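Local atomic coordinates of 43.8 kDa insecticidal crystal protein (Bacillus thuringiensis, PDB entry 4JP0), a protein that serves as one component of a binary insecticidal toxin that, together with its partner Cry34Ab1, kills western corn rootworm, probably by attacking the larval midgut epithelium. Residues 47-52 / 57-62; 75-80 / 89-94; 179-184 / 266-271; 141-146 / 199-204; 257-262 / 273-278. All coordinates share one frame; numbering follows the deposited sequence. Where two conformers were deposited one is given.

Interaction 1. Residues 47-52 / 57-62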
# COMPACT_ATOMS: atom_id res chain seq x y z
N TRP A 47 -11.05 10.23 20.33
CA TRP A 47 -10.08 9.24 19.90
C TRP A 47 -10.52 8.60 18.58
O TRP A 47 -11.72 8.37 18.36
CB TRP A 47 -9.88 8.16 20.99
CG TRP A 47 -9.59 8.77 22.26
CD1 TRP A 47 -10.42 8.87 23.35
CD2 TRP A 47 -8.39 9.45 22.61
NE1 TRP A 47 -9.79 9.57 24.35
CE2 TRP A 47 -8.56 9.97 23.91
CE3 TRP A 47 -7.18 9.72 21.92
CZ2 TRP A 47 -7.56 10.73 24.55
CZ3 TRP A 47 -6.18 10.47 22.57
CH2 TRP A 47 -6.38 10.95 23.88
N PHE A 48 -9.55 8.35 17.69
CA PHE A 48 -9.84 7.69 16.41
C PHE A 48 -9.10 6.39 16.34
O PHE A 48 -7.87 6.34 16.60
CB PHE A 48 -9.43 8.60 15.23
CG PHE A 48 -10.10 8.26 13.94
CD1 PHE A 48 -11.22 8.99 13.53
CD2 PHE A 48 -9.62 7.24 13.13
CE1 PHE A 48 -11.85 8.69 12.34
CE2 PHE A 48 -10.27 6.93 11.93
CZ PHE A 48 -11.38 7.66 11.54
N LEU A 49 -9.82 5.31 16.06
CA LEU A 49 -9.20 4.00 15.99
C LEU A 49 -8.80 3.70 14.56
O LEU A 49 -9.61 3.86 13.66
CB LEU A 49 -10.20 2.93 16.40
CG LEU A 49 -10.78 2.99 17.80
CD1 LEU A 49 -11.62 1.72 18.05
CD2 LEU A 49 -9.65 3.11 18.80
N PHE A 50 -7.55 3.33 14.35
CA PHE A 50 -7.14 2.80 13.02
C PHE A 50 -6.82 1.32 13.14
O PHE A 50 -6.17 0.90 14.11
CB PHE A 50 -5.93 3.53 12.50
CG PHE A 50 -6.22 4.96 12.06
CD1 PHE A 50 -5.73 6.03 12.77
CD2 PHE A 50 -6.98 5.21 10.94
CE1 PHE A 50 -5.94 7.33 12.34
CE2 PHE A 50 -7.23 6.53 10.52
CZ PHE A 50 -6.70 7.58 11.23
N PRO A 51 -7.26 0.51 12.18
CA PRO A 51 -7.01 -0.92 12.23
C PRO A 51 -5.64 -1.24 11.62
O PRO A 51 -5.23 -0.60 10.64
CB PRO A 51 -8.15 -1.49 11.37
CG PRO A 51 -8.30 -0.43 10.25
CD PRO A 51 -7.97 0.91 10.94
N ILE A 52 -4.97 -2.23 12.20
CA ILE A 52 -3.71 -2.74 11.67
C ILE A 52 -3.79 -4.25 11.61
O ILE A 52 -4.82 -4.87 11.94
CB ILE A 52 -2.50 -2.24 12.50
CG1 ILE A 52 -2.62 -2.66 13.97
CG2 ILE A 52 -2.35 -0.71 12.37
CD1 ILE A 52 -1.34 -2.31 14.79
N TYR A 57 -5.25 -2.42 16.89
CA TYR A 57 -5.60 -1.05 16.59
C TYR A 57 -4.54 -0.07 17.06
O TYR A 57 -3.78 -0.38 17.99
CB TYR A 57 -6.86 -0.65 17.37
CG TYR A 57 -8.05 -1.50 17.07
CD1 TYR A 57 -8.31 -2.64 17.82
CD2 TYR A 57 -8.89 -1.19 16.02
CE1 TYR A 57 -9.39 -3.43 17.56
CE2 TYR A 57 -9.99 -1.99 15.75
CZ TYR A 57 -10.23 -3.11 16.53
OH TYR A 57 -11.32 -3.92 16.28
N ILE A 58 -4.55 1.11 16.43
CA ILE A 58 -3.76 2.25 16.90
C ILE A 58 -4.81 3.24 17.41
O ILE A 58 -5.81 3.50 16.73
CB ILE A 58 -2.99 2.91 15.73
CG1 ILE A 58 -1.99 1.92 15.12
CG2 ILE A 58 -2.28 4.16 16.24
CD1 ILE A 58 -0.93 1.41 16.15
N ILE A 59 -4.61 3.78 18.60
CA ILE A 59 -5.59 4.74 19.16
C ILE A 59 -4.99 6.16 19.03
O ILE A 59 -3.94 6.49 19.66
CB ILE A 59 -5.86 4.39 20.63
CG1 ILE A 59 -6.32 2.92 20.76
CG2 ILE A 59 -6.86 5.43 21.23
CD1 ILE A 59 -6.59 2.45 22.25
N THR A 60 -5.67 6.99 18.24
CA THR A 60 -5.11 8.27 17.82
C THR A 60 -5.83 9.44 18.42
O THR A 60 -7.06 9.46 18.41
CB THR A 60 -5.23 8.39 16.30
OG1 THR A 60 -4.60 7.25 15.69
CG2 THR A 60 -4.50 9.65 15.77
N SER A 61 -5.08 10.40 18.93
CA SER A 61 -5.71 11.61 19.47
C SER A 61 -6.34 12.35 18.28
O SER A 61 -5.66 12.76 17.32
CB SER A 61 -4.66 12.47 20.16
OG SER A 61 -5.30 13.50 20.88
N TYR A 62 -7.65 12.55 18.34
CA TYR A 62 -8.34 13.06 17.16
C TYR A 62 -8.20 14.56 17.00
O TYR A 62 -8.86 15.31 17.69
CB TYR A 62 -9.81 12.63 17.17
CG TYR A 62 -10.58 13.07 15.93
CD1 TYR A 62 -10.38 12.43 14.72
CD2 TYR A 62 -11.47 14.13 15.98
CE1 TYR A 62 -11.09 12.83 13.58
CE2 TYR A 62 -12.18 14.52 14.88
CZ TYR A 62 -11.98 13.90 13.67
OH TYR A 62 -12.71 14.27 12.57

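Interaction 2. Residues 75-80 / 89-94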
# COMPACT_ATOMS: atom_id res chain seq x y z
N ASP A 75 4.17 1.43 32.13
CA ASP A 75 2.79 1.24 32.60
C ASP A 75 1.93 2.46 32.57
O ASP A 75 0.80 2.42 33.05
CB ASP A 75 2.75 0.64 34.01
CG ASP A 75 3.51 -0.67 34.09
OD1 ASP A 75 3.42 -1.51 33.19
OD2 ASP A 75 4.30 -0.82 35.16
N LYS A 76 2.46 3.57 32.05
CA LYS A 76 1.66 4.78 31.95
C LYS A 76 1.38 5.00 30.48
O LYS A 76 2.08 4.44 29.64
CB LYS A 76 2.43 5.96 32.54
CG LYS A 76 2.73 5.79 34.03
CD LYS A 76 3.83 6.69 34.54
CE LYS A 76 5.24 6.15 34.33
NZ LYS A 76 5.60 5.06 35.28
N ILE A 77 0.36 5.81 30.15
CA ILE A 77 0.04 6.05 28.77
C ILE A 77 0.20 7.53 28.50
O ILE A 77 -0.28 8.36 29.29
CB ILE A 77 -1.45 5.71 28.43
CG1 ILE A 77 -1.83 4.28 28.85
CG2 ILE A 77 -1.65 5.93 26.95
CD1 ILE A 77 -0.87 3.25 28.35
N ASN A 78 0.86 7.86 27.41
CA ASN A 78 0.89 9.21 26.93
C ASN A 78 0.63 9.15 25.43
O ASN A 78 0.32 8.07 24.90
CB ASN A 78 2.24 9.91 27.26
CG ASN A 78 3.37 9.39 26.43
OD1 ASN A 78 3.22 8.42 25.70
ND2 ASN A 78 4.54 10.04 26.52
N VAL A 79 0.63 10.30 24.75
CA VAL A 79 0.53 10.24 23.30
C VAL A 79 1.89 10.58 22.71
O VAL A 79 2.56 11.53 23.18
CB VAL A 79 -0.59 11.15 22.70
CG1 VAL A 79 -1.96 10.55 22.95
CG2 VAL A 79 -0.48 12.66 23.22
N SER A 80 2.31 9.78 21.73
CA SER A 80 3.60 10.01 21.08
C SER A 80 3.47 9.86 19.58
O SER A 80 2.50 9.28 19.08
CB SER A 80 4.66 9.00 21.55
OG SER A 80 4.83 8.98 22.96
N GLN A 89 2.67 0.77 20.84
CA GLN A 89 1.55 1.61 20.46
C GLN A 89 0.40 0.76 19.93
O GLN A 89 -0.60 1.29 19.48
CB GLN A 89 1.98 2.62 19.42
CG GLN A 89 3.01 3.61 19.97
CD GLN A 89 3.56 4.52 18.90
OE1 GLN A 89 3.36 4.28 17.72
NE2 GLN A 89 4.27 5.55 19.31
N LYS A 90 0.55 -0.57 19.95
CA LYS A 90 -0.52 -1.45 19.42
C LYS A 90 -1.50 -1.94 20.49
O LYS A 90 -1.09 -2.32 21.60
CB LYS A 90 0.09 -2.67 18.70
CG LYS A 90 1.03 -2.30 17.53
CD LYS A 90 1.39 -3.57 16.71
CE LYS A 90 2.38 -4.40 17.48
NZ LYS A 90 2.86 -5.68 16.74
N TRP A 91 -2.78 -1.96 20.17
CA TRP A 91 -3.80 -2.34 21.15
C TRP A 91 -4.73 -3.41 20.62
O TRP A 91 -4.92 -3.53 19.40
CB TRP A 91 -4.65 -1.10 21.53
CG TRP A 91 -3.79 0.00 22.06
CD1 TRP A 91 -3.14 0.95 21.34
CD2 TRP A 91 -3.44 0.21 23.42
NE1 TRP A 91 -2.41 1.76 22.18
CE2 TRP A 91 -2.58 1.32 23.47
CE3 TRP A 91 -3.78 -0.43 24.62
CZ2 TRP A 91 -2.06 1.82 24.67
CZ3 TRP A 91 -3.26 0.06 25.81
CH2 TRP A 91 -2.40 1.16 25.82
N GLN A 92 -5.31 -4.18 21.55
CA GLN A 92 -6.40 -5.10 21.27
C GLN A 92 -7.58 -4.57 22.04
O GLN A 92 -7.39 -4.07 23.15
CB GLN A 92 -6.09 -6.53 21.75
CG GLN A 92 -5.10 -7.24 20.87
CD GLN A 92 -4.77 -8.62 21.40
OE1 GLN A 92 -3.60 -8.92 21.64
NE2 GLN A 92 -5.80 -9.46 21.62
N ILE A 93 -8.78 -4.60 21.45
CA ILE A 93 -9.98 -4.16 22.18
C ILE A 93 -10.92 -5.35 22.18
O ILE A 93 -11.37 -5.79 21.13
CB ILE A 93 -10.58 -2.95 21.47
CG1 ILE A 93 -9.54 -1.83 21.47
CG2 ILE A 93 -11.81 -2.45 22.18
CD1 ILE A 93 -10.07 -0.57 20.78
N LYS A 94 -11.16 -5.90 23.36
CA LYS A 94 -11.81 -7.18 23.51
C LYS A 94 -13.17 -7.01 24.15
O LYS A 94 -13.25 -6.52 25.25
CB LYS A 94 -10.94 -8.05 24.44
CG LYS A 94 -9.44 -8.09 24.10
CD LYS A 94 -8.65 -9.18 24.91
CE LYS A 94 -8.60 -8.85 26.43
NZ LYS A 94 -8.05 -9.99 27.29

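Interaction 3. Residues 179-184 / 266-271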
# COMPACT_ATOMS: atom_id res chain seq x y z
N THR A 179 -6.77 0.15 -1.72
CA THR A 179 -6.87 -0.11 -0.28
C THR A 179 -6.78 1.22 0.46
O THR A 179 -6.28 2.18 -0.07
CB THR A 179 -5.80 -1.11 0.15
OG1 THR A 179 -6.03 -1.57 1.50
CG2 THR A 179 -4.40 -0.47 0.17
N LEU A 180 -7.34 1.25 1.67
CA LEU A 180 -7.39 2.50 2.45
C LEU A 180 -6.27 2.52 3.48
O LEU A 180 -6.07 1.53 4.23
CB LEU A 180 -8.71 2.58 3.17
CG LEU A 180 -9.91 2.78 2.24
CD1 LEU A 180 -11.20 2.90 3.04
CD2 LEU A 180 -9.69 4.01 1.42
N VAL A 181 -5.53 3.62 3.52
CA VAL A 181 -4.40 3.70 4.43
C VAL A 181 -4.61 4.77 5.48
O VAL A 181 -4.85 5.92 5.16
CB VAL A 181 -3.08 3.99 3.65
CG1 VAL A 181 -1.85 4.17 4.61
CG2 VAL A 181 -2.85 2.88 2.64
N PRO A 182 -4.53 4.39 6.74
CA PRO A 182 -4.65 5.35 7.84
C PRO A 182 -3.72 6.57 7.63
O PRO A 182 -2.52 6.41 7.34
CB PRO A 182 -4.16 4.55 9.02
CG PRO A 182 -4.67 3.13 8.73
CD PRO A 182 -4.36 3.01 7.21
N CYS A 183 -4.24 7.77 7.84
CA CYS A 183 -3.47 8.97 7.60
C CYS A 183 -2.23 9.04 8.49
O CYS A 183 -1.24 9.61 8.08
CB CYS A 183 -4.33 10.26 7.73
SG CYS A 183 -5.04 10.47 9.38
N ILE A 184 -2.28 8.43 9.68
CA ILE A 184 -1.13 8.42 10.56
C ILE A 184 0.07 7.73 9.94
O ILE A 184 1.20 7.99 10.35
CB ILE A 184 -1.47 7.80 11.95
CG1 ILE A 184 -2.08 6.40 11.78
CG2 ILE A 184 -2.46 8.72 12.71
CD1 ILE A 184 -2.13 5.59 13.11
N GLY A 266 5.72 7.56 10.31
CA GLY A 266 5.70 6.27 10.97
C GLY A 266 5.75 5.05 10.06
O GLY A 266 6.16 3.99 10.49
N GLY A 267 5.35 5.20 8.80
CA GLY A 267 5.37 4.06 7.87
C GLY A 267 4.17 3.11 7.93
O GLY A 267 3.22 3.33 8.67
N THR A 268 4.22 2.04 7.13
CA THR A 268 3.10 1.13 6.99
C THR A 268 3.44 -0.30 7.38
O THR A 268 2.73 -1.25 6.98
CB THR A 268 2.61 1.15 5.53
OG1 THR A 268 3.76 1.14 4.67
CG2 THR A 268 1.91 2.47 5.20
N ASP A 269 4.50 -0.50 8.16
CA ASP A 269 4.91 -1.84 8.51
C ASP A 269 3.79 -2.65 9.13
O ASP A 269 3.72 -3.81 8.96
CB ASP A 269 6.12 -1.90 9.43
CG ASP A 269 6.73 -3.27 9.45
OD1 ASP A 269 7.21 -3.68 8.40
OD2 ASP A 269 6.67 -3.96 10.46
N GLU A 270 2.93 -1.99 9.87
CA GLU A 270 1.89 -2.69 10.58
C GLU A 270 0.67 -3.03 9.74
O GLU A 270 -0.28 -3.62 10.26
CB GLU A 270 1.48 -1.95 11.87
CG GLU A 270 2.51 -2.06 12.97
CD GLU A 270 2.37 -0.99 14.04
OE1 GLU A 270 1.64 -0.00 13.83
OE2 GLU A 270 3.01 -1.11 15.09
N ILE A 271 0.68 -2.65 8.46
CA ILE A 271 -0.40 -3.05 7.58
C ILE A 271 0.14 -3.83 6.38
O ILE A 271 -0.52 -3.97 5.34
CB ILE A 271 -1.29 -1.84 7.12
CG1 ILE A 271 -0.46 -0.81 6.36
CG2 ILE A 271 -2.00 -1.19 8.35
CD1 ILE A 271 -1.30 0.12 5.46
O HOH W 1 3.59 9.09 9.01

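Interaction 4. Residues 141-146 / 199-204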
# COMPACT_ATOMS: atom_id res chain seq x y z
N GLN A 141 -18.91 10.81 16.31
CA GLN A 141 -18.93 11.20 14.90
C GLN A 141 -18.60 9.99 14.04
O GLN A 141 -17.76 9.18 14.40
CB GLN A 141 -17.93 12.33 14.61
CG GLN A 141 -18.05 12.88 13.17
CD GLN A 141 -17.17 14.11 12.95
OE1 GLN A 141 -16.58 14.63 13.89
NE2 GLN A 141 -17.08 14.55 11.72
N THR A 142 -19.28 9.87 12.91
CA THR A 142 -18.95 8.84 11.94
C THR A 142 -18.60 9.55 10.61
O THR A 142 -19.34 10.45 10.16
CB THR A 142 -20.15 7.89 11.72
OG1 THR A 142 -20.45 7.20 12.94
CG2 THR A 142 -19.76 6.75 10.74
N ILE A 143 -17.49 9.15 10.01
CA ILE A 143 -17.03 9.68 8.75
C ILE A 143 -17.29 8.65 7.69
O ILE A 143 -16.84 7.51 7.80
CB ILE A 143 -15.51 9.94 8.79
CG1 ILE A 143 -15.11 10.72 10.03
CG2 ILE A 143 -15.03 10.66 7.48
CD1 ILE A 143 -15.73 12.00 10.08
N GLN A 144 -18.00 9.03 6.63
CA GLN A 144 -18.26 8.11 5.53
C GLN A 144 -16.97 7.95 4.71
O GLN A 144 -16.28 8.93 4.39
CB GLN A 144 -19.42 8.64 4.65
CG GLN A 144 -20.79 8.85 5.38
CD GLN A 144 -21.41 7.56 5.94
OE1 GLN A 144 -21.16 6.47 5.41
NE2 GLN A 144 -22.23 7.68 6.99
N LEU A 145 -16.64 6.71 4.39
CA LEU A 145 -15.37 6.44 3.71
C LEU A 145 -15.53 6.29 2.21
O LEU A 145 -16.61 6.00 1.74
CB LEU A 145 -14.74 5.19 4.30
CG LEU A 145 -14.34 5.33 5.77
CD1 LEU A 145 -13.32 4.28 6.10
CD2 LEU A 145 -13.76 6.71 6.06
N PRO A 146 -14.46 6.51 1.46
CA PRO A 146 -14.49 6.32 0.00
C PRO A 146 -14.88 4.87 -0.27
O PRO A 146 -14.44 3.99 0.43
CB PRO A 146 -13.04 6.58 -0.43
CG PRO A 146 -12.39 7.30 0.69
CD PRO A 146 -13.14 6.93 1.96
N THR A 199 -10.25 15.67 7.61
CA THR A 199 -10.73 15.71 6.25
C THR A 199 -10.37 14.49 5.43
O THR A 199 -11.10 14.17 4.51
CB THR A 199 -10.23 16.97 5.49
OG1 THR A 199 -8.80 16.98 5.44
CG2 THR A 199 -10.61 18.24 6.26
N THR A 200 -9.29 13.81 5.74
CA THR A 200 -8.89 12.67 4.95
C THR A 200 -8.27 11.58 5.84
O THR A 200 -7.18 11.25 5.66
CB THR A 200 -7.96 13.07 3.75
OG1 THR A 200 -7.50 11.92 3.10
CG2 THR A 200 -6.77 13.86 4.22
N PRO A 201 -9.03 11.10 6.81
CA PRO A 201 -8.43 10.15 7.78
C PRO A 201 -7.95 8.88 7.11
O PRO A 201 -7.06 8.24 7.63
CB PRO A 201 -9.58 9.85 8.76
CG PRO A 201 -10.85 10.23 7.96
CD PRO A 201 -10.43 11.43 7.15
N TYR A 202 -8.57 8.51 6.00
CA TYR A 202 -8.04 7.41 5.18
C TYR A 202 -7.63 7.89 3.83
O TYR A 202 -8.40 8.56 3.13
CB TYR A 202 -9.05 6.28 5.02
CG TYR A 202 -9.28 5.54 6.31
CD1 TYR A 202 -10.27 5.95 7.23
CD2 TYR A 202 -8.46 4.46 6.66
CE1 TYR A 202 -10.48 5.26 8.45
CE2 TYR A 202 -8.66 3.77 7.86
CZ TYR A 202 -9.66 4.18 8.74
OH TYR A 202 -9.78 3.49 9.92
N TYR A 203 -6.40 7.55 3.44
CA TYR A 203 -5.93 7.85 2.07
C TYR A 203 -6.23 6.65 1.20
O TYR A 203 -6.33 5.52 1.70
CB TYR A 203 -4.41 8.08 2.06
CG TYR A 203 -4.00 9.49 2.53
CD1 TYR A 203 -4.33 9.94 3.80
CD2 TYR A 203 -3.27 10.35 1.67
CE1 TYR A 203 -3.98 11.24 4.22
CE2 TYR A 203 -2.91 11.59 2.06
CZ TYR A 203 -3.26 12.04 3.35
OH TYR A 203 -2.88 13.30 3.73
N ILE A 204 -6.33 6.86 -0.12
CA ILE A 204 -6.53 5.78 -1.07
C ILE A 204 -5.21 5.45 -1.76
O ILE A 204 -4.55 6.32 -2.35
CB ILE A 204 -7.56 6.21 -2.13
CG1 ILE A 204 -8.90 6.48 -1.47
CG2 ILE A 204 -7.79 5.10 -3.19
CD1 ILE A 204 -9.89 7.24 -2.41

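Interaction 5. Residues 257-262 / 273-278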
# COMPACT_ATOMS: atom_id res chain seq x y z
N MET A 257 7.83 -5.70 -2.35
CA MET A 257 8.00 -4.57 -1.46
C MET A 257 8.89 -4.93 -0.27
O MET A 257 8.93 -6.07 0.16
CB MET A 257 6.64 -4.03 -0.97
CG MET A 257 5.71 -5.10 -0.45
SD MET A 257 4.08 -4.41 -0.01
CE MET A 257 3.43 -5.81 0.85
N LYS A 258 9.58 -3.91 0.25
CA LYS A 258 10.49 -4.04 1.37
C LYS A 258 10.23 -2.85 2.28
O LYS A 258 10.19 -1.72 1.83
CB LYS A 258 11.94 -4.09 0.83
CG LYS A 258 13.06 -3.62 1.77
CD LYS A 258 13.24 -4.45 2.98
CE LYS A 258 14.60 -4.12 3.65
NZ LYS A 258 14.53 -2.92 4.57
N PHE A 259 10.03 -3.09 3.57
CA PHE A 259 9.66 -2.00 4.47
C PHE A 259 10.85 -1.30 5.12
O PHE A 259 11.78 -1.94 5.59
CB PHE A 259 8.61 -2.48 5.50
CG PHE A 259 7.28 -2.79 4.87
CD1 PHE A 259 7.05 -4.02 4.27
CD2 PHE A 259 6.26 -1.82 4.83
CE1 PHE A 259 5.83 -4.27 3.63
CE2 PHE A 259 5.06 -2.06 4.22
CZ PHE A 259 4.83 -3.30 3.61
N ASP A 260 10.82 0.03 5.12
CA ASP A 260 11.90 0.82 5.71
C ASP A 260 11.45 1.65 6.90
O ASP A 260 10.25 1.79 7.14
CB ASP A 260 12.41 1.83 4.70
CG ASP A 260 13.01 1.21 3.49
OD1 ASP A 260 13.60 0.11 3.60
OD2 ASP A 260 12.99 1.78 2.39
N ILE A 261 12.41 2.22 7.63
CA ILE A 261 12.09 3.21 8.66
C ILE A 261 12.33 4.53 7.97
O ILE A 261 13.48 4.87 7.70
CB ILE A 261 13.07 3.14 9.84
CG1 ILE A 261 13.23 1.71 10.35
CG2 ILE A 261 12.61 4.08 10.97
CD1 ILE A 261 13.88 1.65 11.70
N PRO A 262 11.25 5.26 7.70
CA PRO A 262 11.33 6.51 6.93
C PRO A 262 12.01 7.64 7.66
O PRO A 262 11.95 7.65 8.89
CB PRO A 262 9.87 6.90 6.69
CG PRO A 262 9.02 5.78 7.26
CD PRO A 262 9.88 4.97 8.16
N THR A 273 0.40 -6.93 5.72
CA THR A 273 -0.44 -8.04 5.27
C THR A 273 -1.59 -7.50 4.43
O THR A 273 -1.95 -8.08 3.41
CB THR A 273 -1.01 -8.80 6.48
OG1 THR A 273 0.06 -9.51 7.12
CG2 THR A 273 -1.97 -9.89 6.06
N GLN A 274 -2.15 -6.39 4.87
CA GLN A 274 -3.23 -5.73 4.15
C GLN A 274 -2.75 -5.28 2.77
O GLN A 274 -3.44 -5.44 1.76
CB GLN A 274 -3.68 -4.50 4.93
CG GLN A 274 -4.69 -3.61 4.16
CD GLN A 274 -4.99 -2.34 4.91
OE1 GLN A 274 -4.83 -2.29 6.13
NE2 GLN A 274 -5.48 -1.32 4.20
N LEU A 275 -1.57 -4.69 2.74
CA LEU A 275 -1.01 -4.27 1.47
C LEU A 275 -0.78 -5.46 0.54
O LEU A 275 -1.06 -5.41 -0.64
CB LEU A 275 0.28 -3.49 1.67
CG LEU A 275 0.15 -2.17 2.43
CD1 LEU A 275 1.52 -1.48 2.48
CD2 LEU A 275 -0.90 -1.25 1.79
N ASN A 276 -0.21 -6.53 1.07
CA ASN A 276 0.10 -7.69 0.25
C ASN A 276 -1.20 -8.22 -0.35
O ASN A 276 -1.31 -8.46 -1.56
CB ASN A 276 0.76 -8.75 1.14
CG ASN A 276 0.83 -10.12 0.50
OD1 ASN A 276 0.25 -11.09 1.00
ND2 ASN A 276 1.60 -10.24 -0.56
N GLU A 277 -2.21 -8.37 0.49
CA GLU A 277 -3.45 -8.95 0.05
C GLU A 277 -4.31 -8.04 -0.85
O GLU A 277 -4.81 -8.50 -1.88
CB GLU A 277 -4.24 -9.45 1.27
CG GLU A 277 -3.52 -10.56 2.02
CD GLU A 277 -4.41 -11.26 3.03
OE1 GLU A 277 -5.64 -10.96 3.06
OE2 GLU A 277 -3.87 -12.13 3.76
N GLU A 278 -4.48 -6.78 -0.48
CA GLU A 278 -5.38 -5.87 -1.18
C GLU A 278 -4.73 -5.21 -2.40
O GLU A 278 -5.42 -4.85 -3.37
CB GLU A 278 -6.00 -4.84 -0.20
CG GLU A 278 -6.86 -5.53 0.87
CD GLU A 278 -7.48 -4.56 1.88
OE1 GLU A 278 -7.47 -3.34 1.64
OE2 GLU A 278 -8.01 -5.02 2.94

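Interaction 1. Residues 47-52 / 57-62
The Trp-47 indole brings its rim to the opposite strand: Thr-60 O lies at the ring edge, near its plane, while CZ3 comes to 3.3 Å from Ser-61 CA. The Phe-50 ring has Phe-48 CD2 of its own strand over one face and, at its edge, Thr-60 OG1, 3.4 Å from Phe-50 CD1. Phe-48 and Tyr-62 meet rim to rim with planes only 17° apart, neither ring over the other; Phe-48 CG stands anti to the backbone N (chi1 -160°), which swings CD1 to 3.7 Å from Tyr-62 CD1. On the face carrying Trp-47, Leu-49 and Ile-59 lie alongside each other, CD2 of the leucine 3.9 Å from CG1 of the isoleucine. Between the strands, two hydrogen-bonded antiparallel pairs, Phe-48 with Thr-60 and Phe-50 with Ile-58, each exchange two N-H...O bonds of 2.8 to 3.0 Å. The Trp-47 indole NE1 is bonded to Ala-19 O, and Ile-197 of helix 193-199 packs on Phe-50, Thr-60 and Tyr-62. The whole is an antiparallel beta hairpin, 43-52 with 56-61, of the ricin B-type beta-trefoil lectin domain.

Interaction 2. Residues 75-80 / 89-94
Inside the ricin B-type lectin domain, the short hairpin strand 76-80 meets the start of strand 91-96 through side chains alone. Ile-77 CD1 presses on the six-membered ring of Trp-91 at its rim, 3.6 Å from CH2, with the methyl lying in the plane of the indole; the two side chains come from opposite directions. Trp-91 CG sits anti to its carbonyl carbon (chi1 -57°), an arrangement that sends the benzo end toward the isoleucine. This aromatic belongs to the apolar interior of the beta-trefoil, where Val-72, Ile-102 and Ile-59 also touch it. A second, looser touch lies at the other end of strand 76-80, where Ser-80 CB is 4.1 Å from Gln-89 NE2. That extended glutamine spends its amide on other partners: OE1 accepts from Ser-83 N, and NE2 donates to Asn-71 OD1 and Thr-81 O, which fixes the rotation of the buried group.

Interaction 3. Residues 179-184 / 266-271
With CG1 anti to its own nitrogen (chi1 177°), Val-181 extends that methyl to Thr-268 and Ile-271. The isoleucine holds CG1 between its backbone N and carbonyl carbon (chi1 60°), and the otherwise extended chain delivers CD1 to the valine. In fold terms, the last part of edge strand 174-182, in the antiparallel sheet of the Toxin_10 region, next to strand 202-221, is packed against the loop that leads into helix 272-279. Val-181 CG1 touches both loop residues: it is 4.2 Å from Thr-268 CG2 and 4.2 Å from Ile-271 CD1, and in each case the side chains meet at about a right angle. No direct hydrogen bond joins the two segments; the direct contact is small and apolar, in the buried middle of the protein, with Met-185 touching both Thr-268 and Ile-271. The threonine turns only its methyl to the valine; OG1 bonds to Leu-247 O. Within the loop, Ile-271 N donates to Thr-268 O at 2.9 Å, tying together the two residues that receive the valine, and Ile-271 then takes the N-cap position of the helix. At the far end the polar link is indirect: one water donates to Ile-184 O at 3.0 Å and accepts from Gly-266 N at 2.9 Å.

Interaction 4. Residues 141-146 / 199-204
From 143 to 146 the chain runs in nearly the same direction as 201 to 204, the two end-to-end lines only 7° apart, yet the nearest CA atoms, those of Leu-145 and Tyr-202, stay 7.5 Å from each other and no hydrogen bond crosses. Side chains bridge the gap in three steps. Ile-143 CG2 makes the loosest, 4.2 Å from Pro-201 CG. In the middle, Leu-145 brings both methyls to the CD1 corner of the Tyr-202 ring: CD1 is 3.7 Å and CD2 3.8 Å from the tyrosine CD1. Tyr-202 CG lies anti to its carbonyl carbon (chi1 -70°); the hydroxyl at the end of the ring bonds to Thr-4 O, while Phe-50 meets the ring edge-to-face. At the last step Pro-146 and Ile-204 pass alongside, pointing opposite ways, with Pro-146 CB 3.8 Å from Ile-204 CD1; Tyr-323 of strand 307-323 touches both. Leu-180 of strand 174-182 adds to the apolar patch by packing on Leu-145, Tyr-202 and Ile-204. The arrangement is consistent with a seam between the trefoil and the Toxin_10 sheet: the chain leaving the last trefoil strand, 135-142, lies along the start of the long strand 202-221.

Interaction 5. Residues 257-262 / 273-278
Met-257 reaches the helix with its terminal methyl: CG is tucked between the backbone N and the carbonyl carbon (chi1 49°), and from there the chain runs fully extended (chi2 -175°), carrying CE to 3.7 Å from Asn-276 N and 4.0 Å from Leu-275 CB. Phe-259 points the same way. Leu-275 CD1 lies at the edge of the Phe-259 ring, in its plane, 3.9 Å from Phe-259 CZ, and the two side chains cross at a slant. Of the Asn-276 side chain, CB is what meets the methyl; ND2 bonds to Ile-281 O past the helix end. Lys-258, between the two contacting residues, curls forward along the chain: NZ bonds to Phe-259 O from above the carbonyl plane and forms a salt bridge with Asp-260 OD1 whose hydrogen bond is weak. The axis of strand 257-259, paired with 249-251, runs at 170° to that of helical segment 273-278, 11.1 Å at closest approach, and Phe-249 of the partner strand packs against both Met-257 and Leu-275.

Overall arrangement
Interactions 1 and 2 come first along the chain and lie in the lectin domain, their centres about 10 Å apart; strand 56-61 meets strand 91-96 there through Tyr-57 N and Trp-91 O. Interactions 3 and 5, about 9 Å apart between centres, belong to the Toxin_10 region and alternate along the chain, with Thr-179 bonded to Gln-274. Interaction 4, its centre about 14 Å from that of interaction 3, alternates with it along the chain; their strands 202-221 and 174-182 are neighbours in one sheet. The hairpin of interaction 1 touches both: Phe-50 packs on Pro-182, Ile-184 and Tyr-202. The contacts thus join the lectin domain to the Toxin_10 region through hairpin 43-61 and these strands.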